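Local atomic coordinates of cycloalternan-forming enzyme (Listeria monocytogenes serovar 1/2a, PDB entry 5F7U), a protein that belongs to glycoside hydrolase family 31, joining a TIM-barrel domain to several beta-rich domains and a family 6 carbohydrate-binding module at its C-terminal end. Residues F840-D843 and V844-G847; D897-D900 and A901-A905; Y909-T913 and V914-T918; V936-A939 and P940-A943; T1034-A1037 and G1038-V1042. The protein carries 1 engineered substitution. One frame throughout, in Å; residues are numbered along the deposited sequence.

Contact 1 of 5, residues F840-D843 and V844-G847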
loop_
_atom_site.group_PDB
_atom_site.type_symbol
_atom_site.label_atom_id
_atom_site.label_comp_id
_atom_site.label_asym_id
_atom_site.label_seq_id
_atom_site.Cartn_x
_atom_site.Cartn_y
_atom_site.Cartn_z
ATOM N N PHE A 840 11.342 -11.325 -16.980
ATOM C CA PHE A 840 12.300 -10.732 -16.051
ATOM C C PHE A 840 12.804 -9.366 -16.551
ATOM O O PHE A 840 13.254 -9.243 -17.684
ATOM C CB PHE A 840 13.469 -11.714 -15.860
ATOM C CG PHE A 840 14.638 -11.148 -15.122
ATOM C CD1 PHE A 840 14.485 -10.536 -13.865
ATOM C CD2 PHE A 840 15.924 -11.236 -15.681
ATOM C CE1 PHE A 840 15.580 -10.017 -13.193
ATOM C CE2 PHE A 840 17.025 -10.735 -15.000
ATOM C CZ PHE A 840 16.850 -10.112 -13.765
ATOM N N TYR A 841 12.722 -8.358 -15.685
ATOM C CA TYR A 841 13.252 -7.036 -15.975
ATOM C C TYR A 841 14.726 -6.968 -15.615
ATOM O O TYR A 841 15.091 -6.839 -14.438
ATOM C CB TYR A 841 12.469 -5.989 -15.188
ATOM C CG TYR A 841 12.848 -4.550 -15.469
ATOM C CD1 TYR A 841 12.978 -4.070 -16.779
ATOM C CD2 TYR A 841 13.032 -3.655 -14.411
ATOM C CE1 TYR A 841 13.313 -2.742 -17.023
ATOM C CE2 TYR A 841 13.353 -2.326 -14.639
ATOM C CZ TYR A 841 13.495 -1.877 -15.939
ATOM O OH TYR A 841 13.815 -0.561 -16.148
ATOM N N ASP A 842 15.573 -7.053 -16.634
ATOM C CA ASP A 842 16.998 -7.168 -16.398
ATOM C C ASP A 842 17.622 -5.759 -16.359
ATOM O O ASP A 842 18.191 -5.286 -17.346
ATOM C CB ASP A 842 17.604 -8.095 -17.454
ATOM C CG ASP A 842 19.091 -8.335 -17.269
ATOM O OD1 ASP A 842 19.693 -7.839 -16.301
ATOM O OD2 ASP A 842 19.653 -9.025 -18.132
ATOM N N ASP A 843 17.500 -5.115 -15.195
ATOM C CA ASP A 843 17.951 -3.728 -14.981
ATOM C C ASP A 843 19.466 -3.579 -15.143
ATOM O O ASP A 843 19.951 -2.514 -15.546
ATOM C CB ASP A 843 17.543 -3.228 -13.578
ATOM C CG ASP A 843 17.829 -1.735 -13.367
ATOM O OD1 ASP A 843 17.383 -0.900 -14.190
ATOM O OD2 ASP A 843 18.494 -1.373 -12.364
ATOM N N VAL A 844 20.211 -4.630 -14.805
ATOM C CA VAL A 844 21.677 -4.618 -14.918
ATOM C C VAL A 844 22.092 -4.411 -16.373
ATOM O O VAL A 844 23.081 -3.720 -16.651
ATOM C CB VAL A 844 22.308 -5.874 -14.243
ATOM C CG1 VAL A 844 23.762 -6.137 -14.666
ATOM C CG2 VAL A 844 22.225 -5.738 -12.725
ATOM N N ASN A 845 21.311 -4.975 -17.288
ATOM C CA ASN A 845 21.646 -5.000 -18.701
ATOM C C ASN A 845 20.675 -4.195 -19.570
ATOM O O ASN A 845 20.086 -4.722 -20.521
ATOM C CB ASN A 845 21.771 -6.452 -19.178
ATOM C CG ASN A 845 22.815 -7.236 -18.399
ATOM O OD1 ASN A 845 22.486 -8.158 -17.645
ATOM N ND2 ASN A 845 24.072 -6.886 -18.586
ATOM N N GLY A 846 20.517 -2.921 -19.227
ATOM C CA GLY A 846 19.803 -1.951 -20.066
ATOM C C GLY A 846 18.292 -2.064 -20.001
ATOM O O GLY A 846 17.587 -1.510 -20.851
ATOM N N GLY A 847 17.800 -2.798 -19.007
ATOM C CA GLY A 847 16.369 -2.959 -18.811
ATOM C C GLY A 847 15.694 -3.897 -19.800
ATOM O O GLY A 847 14.490 -3.791 -20.010
#
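Asp842 and Asn845 meet at the turn of a beta hairpin, where one backbone oxygen gathers the chain ahead of it. Asp842 O accepts Asn845 N at 3.1 Å, and Gly847 N at 3.0 Å in a weak, bent bond. Asp843 N donates weakly to Tyr841 O (3.1 Å), which closes an inverse gamma turn centred on Asp842. In the Asp842 side chain, chi1 of -178° sets CG against its own carbonyl side, from where OD1 reaches Asn845 N only weakly, at 3.4 Å. This is the tight half, and it includes Gly847, whose O sits at the edge of the Tyr841 ring, 3.4 Å from CE1; its CA is scarcely farther from the same carbon. The other half is looser: the CB atoms of Asp843 and Val844 point away from the opposing residues, their side chains pack outward, on Tyr706 and Tyr823, and Gly846, at positive phi, lies open to solvent. The stronger partners of the Asp842 carboxylate are beyond the turn: OD1 is hydrogen-bonded to the hydroxyl of Tyr823, a residue of a magnesium site, and OD2 forms a salt bridge with Arg850. The loop joins strand 835-842 to its antiparallel partner 848-857, while helix 702-715 packs against Phe840 and Asp843 and supplies Lys710 for a cation-pi contact with Tyr841.

Contact 2 of 5, residues D897-D900 and A901-A905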
loop_
_atom_site.group_PDB
_atom_site.type_symbol
_atom_site.label_atom_id
_atom_site.label_comp_id
_atom_site.label_asym_id
_atom_site.label_seq_id
_atom_site.Cartn_x
_atom_site.Cartn_y
_atom_site.Cartn_z
ATOM N N ASP A 897 29.966 -32.857 -8.628
ATOM C CA ASP A 897 29.786 -33.607 -7.382
ATOM C C ASP A 897 29.742 -32.724 -6.136
ATOM O O ASP A 897 29.141 -33.112 -5.133
ATOM C CB ASP A 897 30.856 -34.698 -7.228
ATOM C CG ASP A 897 30.651 -35.862 -8.186
ATOM O OD1 ASP A 897 29.482 -36.206 -8.484
ATOM O OD2 ASP A 897 31.666 -36.444 -8.640
ATOM N N THR A 898 30.386 -31.556 -6.193
ATOM C CA THR A 898 30.390 -30.602 -5.072
ATOM C C THR A 898 30.005 -29.214 -5.546
ATOM O O THR A 898 30.183 -28.868 -6.724
ATOM C CB THR A 898 31.778 -30.467 -4.393
ATOM O OG1 THR A 898 32.708 -29.871 -5.311
ATOM C CG2 THR A 898 32.309 -31.814 -3.892
ATOM N N LEU A 899 29.520 -28.404 -4.610
ATOM C CA LEU A 899 29.314 -26.986 -4.864
ATOM C C LEU A 899 30.567 -26.273 -5.414
ATOM O O LEU A 899 30.446 -25.433 -6.307
ATOM C CB LEU A 899 28.755 -26.294 -3.615
ATOM C CG LEU A 899 28.076 -24.938 -3.808
ATOM C CD1 LEU A 899 27.064 -24.981 -4.944
ATOM C CD2 LEU A 899 27.422 -24.480 -2.511
ATOM N N ASP A 900 31.754 -26.639 -4.915
ATOM C CA ASP A 900 33.038 -26.117 -5.425
ATOM C C ASP A 900 33.220 -26.351 -6.925
ATOM O O ASP A 900 33.552 -25.419 -7.660
ATOM C CB ASP A 900 34.238 -26.726 -4.673
ATOM C CG ASP A 900 34.463 -26.105 -3.299
ATOM O OD1 ASP A 900 33.695 -25.201 -2.887
ATOM O OD2 ASP A 900 35.419 -26.529 -2.618
ATOM N N ALA A 901 32.987 -27.592 -7.357
ATOM C CA ALA A 901 33.125 -27.999 -8.757
ATOM C C ALA A 901 32.115 -27.260 -9.621
ATOM O O ALA A 901 32.448 -26.784 -10.715
ATOM C CB ALA A 901 32.947 -29.510 -8.894
ATOM N N PHE A 902 30.890 -27.150 -9.106
ATOM C CA PHE A 902 29.829 -26.390 -9.759
ATOM C C PHE A 902 30.211 -24.941 -10.001
ATOM O O PHE A 902 29.970 -24.413 -11.092
ATOM C CB PHE A 902 28.521 -26.453 -8.962
ATOM C CG PHE A 902 27.377 -25.772 -9.655
ATOM C CD1 PHE A 902 26.746 -26.383 -10.742
ATOM C CD2 PHE A 902 26.945 -24.500 -9.249
ATOM C CE1 PHE A 902 25.693 -25.757 -11.392
ATOM C CE2 PHE A 902 25.913 -23.863 -9.914
ATOM C CZ PHE A 902 25.277 -24.489 -10.980
ATOM N N ASN A 903 30.783 -24.307 -8.980
ATOM C CA ASN A 903 31.210 -22.917 -9.084
ATOM C C ASN A 903 32.326 -22.724 -10.127
ATOM O O ASN A 903 32.303 -21.755 -10.893
ATOM C CB ASN A 903 31.582 -22.378 -7.705
ATOM C CG ASN A 903 30.348 -22.019 -6.874
ATOM O OD1 ASN A 903 29.395 -21.455 -7.394
ATOM N ND2 ASN A 903 30.367 -22.346 -5.590
ATOM N N GLU A 904 33.264 -23.670 -10.169
ATOM C CA GLU A 904 34.377 -23.652 -11.135
ATOM C C GLU A 904 33.969 -23.941 -12.600
ATOM O O GLU A 904 34.590 -23.423 -13.530
ATOM C CB GLU A 904 35.510 -24.570 -10.652
ATOM C CG GLU A 904 36.300 -23.946 -9.500
ATOM C CD GLU A 904 37.279 -24.897 -8.817
ATOM O OE1 GLU A 904 36.857 -25.678 -7.915
ATOM O OE2 GLU A 904 38.485 -24.841 -9.155
ATOM N N ALA A 905 32.914 -24.732 -12.789
ATOM C CA ALA A 905 32.390 -25.105 -14.120
ATOM C C ALA A 905 31.873 -23.936 -14.956
ATOM O O ALA A 905 31.327 -22.977 -14.410
ATOM C CB ALA A 905 31.302 -26.154 -13.974
HETATM O O HOH W 1 32.275 -22.960 -3.837
#
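Thr898 caps the short helix 899-904 through its hydroxyl, which accepts Ala901 N at 3.1 Å in a nearly straight bond (163°). A chi1 of 66° turns OG1 toward the first turn, as expected of an N-cap. Behind the cap, Thr898 O receives Phe902 N at 3.0 Å, and the regular helical bonds to Asn903 N and Glu904 N follow.

Asn903 is a useful side chain to trace outward. Its CB rests over the preceding turn, 3.5 Å from Leu899 O and almost as near Asp900 O. CG remains close to Leu899 O, and ND2 comes to 3.2 Å from that oxygen at an angle too poor for a hydrogen bond, while also lying against Leu899 CG at 3.9 Å. The amide is instead held by a water that accepts from Asn903 ND2 at 2.7 Å and donates to Asp900 OD1 at 2.8 Å, and by a second bond from ND2 to Asp808 O. One turn thus has two polar clasps, a direct one at the cap and a water-mediated one between Asp900 and Asn903. Leu899, like Asn903, packs on Tyr810, and it touches the Phe902 ring obliquely. Phe902 is buried and makes a cation-pi contact with Lys921 of strand 917-922, whose amino group also binds Phe902 O and Ala905 O, fastening the helix to the sheet beside it.

Contact 3 of 5, residues Y909-T913 and V914-T918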
loop_
_atom_site.group_PDB
_atom_site.type_symbol
_atom_site.label_atom_id
_atom_site.label_comp_id
_atom_site.label_asym_id
_atom_site.label_seq_id
_atom_site.Cartn_x
_atom_site.Cartn_y
_atom_site.Cartn_z
ATOM N N TYR A 909 25.622 -29.174 -13.905
ATOM C CA TYR A 909 24.530 -29.275 -12.933
ATOM C C TYR A 909 24.972 -29.876 -11.606
ATOM O O TYR A 909 25.971 -30.579 -11.538
ATOM C CB TYR A 909 23.315 -30.001 -13.520
ATOM C CG TYR A 909 23.406 -31.509 -13.577
ATOM C CD1 TYR A 909 24.088 -32.141 -14.623
ATOM C CD2 TYR A 909 22.772 -32.313 -12.604
ATOM C CE1 TYR A 909 24.152 -33.527 -14.705
ATOM C CE2 TYR A 909 22.839 -33.712 -12.674
ATOM C CZ TYR A 909 23.532 -34.306 -13.723
ATOM O OH TYR A 909 23.616 -35.677 -13.814
ATOM N N TYR A 910 24.220 -29.569 -10.552
ATOM C CA TYR A 910 24.526 -30.014 -9.196
ATOM C C TYR A 910 23.207 -30.241 -8.482
ATOM O O TYR A 910 22.244 -29.514 -8.733
ATOM C CB TYR A 910 25.366 -28.954 -8.473
ATOM C CG TYR A 910 25.477 -29.141 -6.970
ATOM C CD1 TYR A 910 26.358 -30.088 -6.423
ATOM C CD2 TYR A 910 24.703 -28.370 -6.091
ATOM C CE1 TYR A 910 26.461 -30.259 -5.043
ATOM C CE2 TYR A 910 24.796 -28.537 -4.708
ATOM C CZ TYR A 910 25.669 -29.479 -4.194
ATOM O OH TYR A 910 25.760 -29.637 -2.832
ATOM N N TYR A 911 23.159 -31.215 -7.577
ATOM C CA TYR A 911 21.922 -31.480 -6.836
ATOM C C TYR A 911 22.100 -31.221 -5.348
ATOM O O TYR A 911 22.933 -31.846 -4.697
ATOM C CB TYR A 911 21.405 -32.906 -7.105
ATOM C CG TYR A 911 20.045 -33.165 -6.497
ATOM C CD1 TYR A 911 18.894 -32.578 -7.044
ATOM C CD2 TYR A 911 19.900 -33.977 -5.360
ATOM C CE1 TYR A 911 17.655 -32.803 -6.485
ATOM C CE2 TYR A 911 18.643 -34.200 -4.792
ATOM C CZ TYR A 911 17.533 -33.611 -5.365
ATOM O OH TYR A 911 16.279 -33.816 -4.838
ATOM N N ASP A 912 21.311 -30.279 -4.826
ATOM C CA ASP A 912 21.287 -29.933 -3.412
ATOM C C ASP A 912 20.279 -30.870 -2.744
ATOM O O ASP A 912 19.073 -30.679 -2.879
ATOM C CB ASP A 912 20.873 -28.455 -3.279
ATOM C CG ASP A 912 20.787 -27.955 -1.836
ATOM O OD1 ASP A 912 20.742 -28.748 -0.867
ATOM O OD2 ASP A 912 20.763 -26.708 -1.684
ATOM N N THR A 913 20.776 -31.882 -2.025
ATOM C CA THR A 913 19.892 -32.880 -1.384
ATOM C C THR A 913 19.071 -32.330 -0.195
ATOM O O THR A 913 18.029 -32.897 0.157
ATOM C CB THR A 913 20.661 -34.134 -0.910
ATOM O OG1 THR A 913 21.491 -33.791 0.202
ATOM C CG2 THR A 913 21.534 -34.701 -2.024
ATOM N N VAL A 914 19.549 -31.246 0.423
ATOM C CA VAL A 914 18.885 -30.656 1.603
ATOM C C VAL A 914 17.633 -29.899 1.177
ATOM O O VAL A 914 16.588 -30.007 1.825
ATOM C CB VAL A 914 19.839 -29.737 2.410
ATOM C CG1 VAL A 914 19.102 -28.966 3.507
ATOM C CG2 VAL A 914 20.941 -30.578 3.037
ATOM N N GLN A 915 17.757 -29.185 0.063
ATOM C CA GLN A 915 16.700 -28.315 -0.473
ATOM C C GLN A 915 15.882 -28.984 -1.569
ATOM O O GLN A 915 14.840 -28.448 -1.967
ATOM C CB GLN A 915 17.321 -27.024 -1.025
ATOM C CG GLN A 915 17.992 -26.138 0.037
ATOM C CD GLN A 915 16.987 -25.417 0.923
ATOM O OE1 GLN A 915 15.886 -25.095 0.485
ATOM N NE2 GLN A 915 17.367 -25.148 2.165
ATOM N N ASN A 916 16.352 -30.143 -2.052
ATOM C CA ASN A 916 15.784 -30.803 -3.226
ATOM C C ASN A 916 15.716 -29.874 -4.436
ATOM O O ASN A 916 14.679 -29.709 -5.082
ATOM C CB ASN A 916 14.433 -31.453 -2.889
ATOM C CG ASN A 916 14.565 -32.553 -1.858
ATOM O OD1 ASN A 916 15.323 -33.519 -2.048
ATOM N ND2 ASN A 916 13.825 -32.422 -0.761
ATOM N N LEU A 917 16.841 -29.215 -4.697
ATOM C CA LEU A 917 16.961 -28.325 -5.842
ATOM C C LEU A 917 18.052 -28.803 -6.774
ATOM O O LEU A 917 19.159 -29.094 -6.327
ATOM C CB LEU A 917 17.312 -26.909 -5.386
ATOM C CG LEU A 917 16.270 -26.166 -4.540
ATOM C CD1 LEU A 917 16.903 -24.892 -4.013
ATOM C CD2 LEU A 917 15.040 -25.835 -5.372
ATOM N N THR A 918 17.714 -28.877 -8.063
ATOM C CA THR A 918 18.700 -29.095 -9.119
ATOM C C THR A 918 19.258 -27.761 -9.625
ATOM O O THR A 918 18.517 -26.936 -10.164
ATOM C CB THR A 918 18.114 -29.871 -10.304
ATOM O OG1 THR A 918 17.508 -31.083 -9.827
ATOM C CG2 THR A 918 19.237 -30.237 -11.283
#
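Asp912 and Leu917 form the last ladder pair of a beta hairpin, joined by two backbone hydrogen bonds: Asp912 N to Leu917 O at 2.9 Å and Leu917 N to Asp912 O at 3.2 Å. Next to them Tyr911 and Thr918 make a non-hydrogen-bonded antiparallel pair, and beyond it Thr918 CA directs a CH...O contact at Tyr910 O. Asn916, in the left-handed region of backbone angles (54/49), faces Asp912 together with Leu917, which is a G1 beta bulge.

Side-chain to backbone bonding shapes the turn. A chi1 of 179° swings the Asp912 carboxylate over it, and OD1 accepts Gln915 N at 3.2 Å from above the carboxylate plane; its bond to Val914 N at 3.1 Å, of the Asx-turn kind, is weak. OD2 lies against Gln915 CG at 3.3 Å, the two side chains running side by side, and is hydrogen-bonded to Gln811. Two more polar ends find their partners in Ser880: Tyr911 OH is hydrogen-bonded to its backbone O, and Thr918 OG1 to its hydroxyl.

Packing accounts for the rest. The Tyr911 ring crosses Thr918 at about a right angle, meeting OG1 in its plane at the edge, 3.4 Å from CD1. Its hydroxyl rests 3.5 Å from Asn916 CA.

Strand 908-912 is one edge of the five-stranded mixed sheet within this chain; strand 917-922 lies between it and strand 874-879, on which Leu917 packs through Gln877 and Phe879.

Contact 4 of 5, residues V936-A939 and P940-A943. With MG (magnesium ion), chain G.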
loop_
_atom_site.group_PDB
_atom_site.type_symbol
_atom_site.label_atom_id
_atom_site.label_comp_id
_atom_site.label_asym_id
_atom_site.label_seq_id
_atom_site.Cartn_x
_atom_site.Cartn_y
_atom_site.Cartn_z
ATOM N N VAL A 936 13.651 -36.711 -13.815
ATOM C CA VAL A 936 13.221 -35.974 -12.606
ATOM C C VAL A 936 11.756 -36.196 -12.271
ATOM O O VAL A 936 10.920 -36.312 -13.158
ATOM C CB VAL A 936 13.434 -34.451 -12.735
ATOM C CG1 VAL A 936 14.922 -34.130 -12.764
ATOM C CG2 VAL A 936 12.726 -33.897 -13.976
ATOM N N ASN A 937 11.460 -36.241 -10.977
ATOM C CA ASN A 937 10.089 -36.217 -10.497
ATOM C C ASN A 937 9.831 -35.021 -9.616
ATOM O O ASN A 937 10.767 -34.296 -9.274
ATOM C CB ASN A 937 9.769 -37.512 -9.771
ATOM C CG ASN A 937 9.542 -38.635 -10.740
ATOM O OD1 ASN A 937 8.590 -38.601 -11.526
ATOM N ND2 ASN A 937 10.398 -39.626 -10.697
ATOM N N HIS A 938 8.558 -34.792 -9.298
ATOM C CA HIS A 938 8.194 -33.794 -8.285
ATOM C C HIS A 938 9.068 -34.012 -7.051
ATOM O O HIS A 938 9.359 -35.158 -6.688
ATOM C CB HIS A 938 6.708 -33.894 -7.928
ATOM C CG HIS A 938 6.244 -32.822 -6.985
ATOM N ND1 HIS A 938 6.566 -32.819 -5.644
ATOM C CD2 HIS A 938 5.476 -31.729 -7.191
ATOM C CE1 HIS A 938 6.015 -31.765 -5.065
ATOM N NE2 HIS A 938 5.345 -31.092 -5.979
ATOM N N ALA A 939 9.511 -32.923 -6.411
ATOM C CA ALA A 939 10.442 -33.048 -5.291
ATOM C C ALA A 939 9.847 -33.895 -4.164
ATOM O O ALA A 939 8.620 -33.973 -4.043
ATOM C CB ALA A 939 10.845 -31.676 -4.772
ATOM N N PRO A 940 10.704 -34.542 -3.340
ATOM C CA PRO A 940 10.151 -35.416 -2.313
ATOM C C PRO A 940 9.328 -34.658 -1.270
ATOM O O PRO A 940 9.539 -33.449 -1.060
ATOM C CB PRO A 940 11.395 -35.996 -1.624
ATOM C CG PRO A 940 12.481 -35.883 -2.647
ATOM C CD PRO A 940 12.178 -34.608 -3.371
ATOM N N TYR A 941 8.376 -35.377 -0.670
ATOM C CA TYR A 941 7.700 -34.954 0.551
ATOM C C TYR A 941 8.501 -35.541 1.714
ATOM O O TYR A 941 8.491 -36.758 1.932
ATOM C CB TYR A 941 6.267 -35.511 0.573
ATOM C CG TYR A 941 5.357 -34.871 -0.450
ATOM C CD1 TYR A 941 5.363 -35.283 -1.793
ATOM C CD2 TYR A 941 4.505 -33.826 -0.074
ATOM C CE1 TYR A 941 4.532 -34.675 -2.734
ATOM C CE2 TYR A 941 3.658 -33.231 -0.991
ATOM C CZ TYR A 941 3.693 -33.638 -2.322
ATOM O OH TYR A 941 2.841 -33.018 -3.222
ATOM N N GLU A 942 9.198 -34.679 2.448
ATOM C CA GLU A 942 10.116 -35.146 3.492
ATOM C C GLU A 942 9.348 -35.641 4.708
ATOM O O GLU A 942 8.432 -34.951 5.214
ATOM C CB GLU A 942 11.113 -34.041 3.889
ATOM C CG GLU A 942 12.072 -33.635 2.773
ATOM C CD GLU A 942 12.955 -34.771 2.275
ATOM O OE1 GLU A 942 13.199 -35.768 3.019
ATOM O OE2 GLU A 942 13.443 -34.649 1.121
ATOM N N ALA A 943 9.706 -36.842 5.176
ATOM C CA ALA A 943 9.040 -37.418 6.336
ATOM C C ALA A 943 9.215 -36.543 7.582
ATOM O O ALA A 943 8.303 -36.434 8.403
ATOM C CB ALA A 943 9.526 -38.842 6.589
HETATM MG MG MG G . 14.301 -36.727 4.680
#
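His938 and Tyr941 are brought together by different choices at chi1: the imidazole trails away from its backbone N (-175°), whereas the phenol swings in beside its own (-70°). Their rings end nearly parallel, the planes 9° apart, but slid so far that they barely overlap, with centroids 5.5 Å apart. The touch is therefore marginal, His938 CE1 lying 3.9 Å from Tyr941 OH and His938 ND1 4.0 Å from Tyr941 CE1.

What fixes the imidazole is polar. His938 ND1 donates to Ala939 O at 2.8 Å, in the carbonyl plane on a lone pair, and NE2 is hydrogen-bonded to Glu767. The Tyr941 hydroxyl is held in turn by Asp981 N, and its ring packs on Phe978 and Ile980.

One residue on, Glu942 bends at chi2 to place OE1 2.2 Å from magnesium, a site completed by Glu944, Thr961, Gly964 and Asp1057; OE2 takes a hydrogen bond from Asn916, which probably helps orient the carboxylate. With carbonyl and carboxylate oxygens as its partners, the buried imidazole may well carry a positive charge, and the carboxylates round the metal are probably kept ionised by the cation, as expected for a magnesium ion bound by several of them; Glu944 of this site also lines a glycan pocket.

Contact 5 of 5, residues T1034-A1037 and G1038-V1042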
loop_
_atom_site.group_PDB
_atom_site.type_symbol
_atom_site.label_atom_id
_atom_site.label_comp_id
_atom_site.label_asym_id
_atom_site.label_seq_id
_atom_site.Cartn_x
_atom_site.Cartn_y
_atom_site.Cartn_z
ATOM N N THR A 1034 -3.997 -44.165 -5.241
ATOM C CA THR A 1034 -4.959 -43.443 -6.063
ATOM C C THR A 1034 -5.127 -42.089 -5.398
ATOM O O THR A 1034 -5.499 -42.017 -4.209
ATOM C CB THR A 1034 -6.299 -44.196 -6.139
ATOM O OG1 THR A 1034 -6.084 -45.468 -6.754
ATOM C CG2 THR A 1034 -7.313 -43.418 -6.964
ATOM N N LEU A 1035 -4.805 -41.029 -6.141
ATOM C CA LEU A 1035 -4.872 -39.670 -5.601
ATOM C C LEU A 1035 -5.952 -38.856 -6.274
ATOM O O LEU A 1035 -6.194 -38.991 -7.481
ATOM C CB LEU A 1035 -3.527 -38.957 -5.742
ATOM C CG LEU A 1035 -2.362 -39.629 -5.015
ATOM C CD1 LEU A 1035 -1.130 -38.752 -5.235
ATOM C CD2 LEU A 1035 -2.624 -39.813 -3.516
ATOM N N GLN A 1036 -6.603 -38.016 -5.485
ATOM C CA GLN A 1036 -7.616 -37.130 -6.037
ATOM C C GLN A 1036 -7.101 -35.702 -6.147
ATOM O O GLN A 1036 -5.956 -35.418 -5.786
ATOM C CB GLN A 1036 -8.911 -37.210 -5.222
ATOM C CG GLN A 1036 -8.715 -37.181 -3.731
ATOM C CD GLN A 1036 -9.943 -37.577 -2.959
ATOM O OE1 GLN A 1036 -10.633 -38.552 -3.290
ATOM N NE2 GLN A 1036 -10.230 -36.826 -1.913
ATOM N N ALA A 1037 -7.945 -34.810 -6.675
ATOM C CA ALA A 1037 -7.676 -33.357 -6.623
ATOM C C ALA A 1037 -7.596 -32.818 -5.190
ATOM O O ALA A 1037 -8.272 -33.313 -4.266
ATOM C CB ALA A 1037 -8.744 -32.606 -7.402
ATOM N N GLY A 1038 -6.761 -31.803 -5.014
ATOM C CA GLY A 1038 -6.603 -31.131 -3.734
ATOM C C GLY A 1038 -5.595 -31.850 -2.862
ATOM O O GLY A 1038 -4.721 -32.582 -3.345
ATOM N N ASN A 1039 -5.754 -31.643 -1.566
ATOM C CA ASN A 1039 -4.878 -32.204 -0.576
ATOM C C ASN A 1039 -5.280 -33.669 -0.309
ATOM O O ASN A 1039 -6.427 -33.954 0.075
ATOM C CB ASN A 1039 -4.977 -31.341 0.682
ATOM C CG ASN A 1039 -3.983 -31.723 1.740
ATOM O OD1 ASN A 1039 -3.253 -32.697 1.605
ATOM N ND2 ASN A 1039 -3.939 -30.937 2.812
ATOM N N ASN A 1040 -4.345 -34.593 -0.521
ATOM C CA ASN A 1040 -4.593 -35.999 -0.214
ATOM C C ASN A 1040 -3.985 -36.313 1.132
ATOM O O ASN A 1040 -2.812 -36.000 1.375
ATOM C CB ASN A 1040 -3.977 -36.910 -1.281
ATOM C CG ASN A 1040 -4.685 -36.803 -2.620
ATOM O OD1 ASN A 1040 -5.586 -37.577 -2.895
ATOM N ND2 ASN A 1040 -4.294 -35.830 -3.451
ATOM N N GLN A 1041 -4.778 -36.913 2.010
ATOM C CA GLN A 1041 -4.299 -37.277 3.341
ATOM C C GLN A 1041 -3.613 -38.624 3.228
ATOM O O GLN A 1041 -4.274 -39.615 2.930
ATOM C CB GLN A 1041 -5.463 -37.347 4.343
ATOM C CG GLN A 1041 -5.031 -37.791 5.742
ATOM C CD GLN A 1041 -6.177 -37.978 6.725
ATOM O OE1 GLN A 1041 -7.161 -38.683 6.451
ATOM N NE2 GLN A 1041 -6.037 -37.370 7.905
ATOM N N VAL A 1042 -2.302 -38.653 3.471
ATOM C CA VAL A 1042 -1.528 -39.901 3.384
ATOM C C VAL A 1042 -0.913 -40.192 4.747
ATOM O O VAL A 1042 -0.016 -39.473 5.189
ATOM C CB VAL A 1042 -0.462 -39.840 2.263
ATOM C CG1 VAL A 1042 0.368 -41.125 2.195
ATOM C CG2 VAL A 1042 -1.120 -39.560 0.913
HETATM O O HOH W 2 -8.617 -34.761 -1.453
#
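The Asn1040 amide has Leu1035 CD2 over one face, 3.8 Å from Asn1040 CG, while its edges are clamped to the backbone of Gln1036. Asn1040 OD1 accepts Gln1036 N at 2.8 Å (161°), in the carbonyl plane on a lone pair, and Asn1040 ND2 donates to Gln1036 O at 2.9 Å (167°), the acceptor lying in the amide plane. One flat group thus reads both backbone polar atoms of Gln1036, N and O, which fixes its rotation. The Gln1036 CG, with chi1 near 45°, approaches Asn1040 OD1 at 3.3 Å, the two amide side chains crossing obliquely.

Beyond this clamp a water spans the bend, accepting from Gln1036 NE2 at 2.7 Å and donating to Asn1039 O at 2.8 Å and, more distantly, Ala1037 O. Gly1038 makes the corner at positive phi, where a CB would collide with Ala1037 O.

Each polar atom of the buried Asn1040 amide has a further partner: Asn1009 ND2 for OD1 and Ile980 O for ND2. Strands 1027-1035 and 1039-1045 belong to different sheets, so the bend is a beta-arch rather than a hairpin, the kind of crossing between two packed sheets found in the beta-sandwich of family 6 carbohydrate-binding modules.

In the fold
The five contacts follow one another along the chain without nesting or crossing: contacts 1, 3 and 5 turn the chain between strands, contact 2 starts a helix and contact 4 leads into strand 941-942. Contact 1, between strands 835-842 and 848-857, stands apart, its centre about 27 Å from that of contact 2. The helix of contact 2 leads directly to the hairpin of contact 3, and the two touch: Tyr910 lies against the start of the helix and the Phe902 ring. Contact 3 reaches contact 4 through Asn916, which packs on Ala939 and Pro940, so the sheet holding strand 917-922 abuts the entry to the C-terminal module. Contact 5 bends within that module, nearest atoms about 7 Å from contact 4.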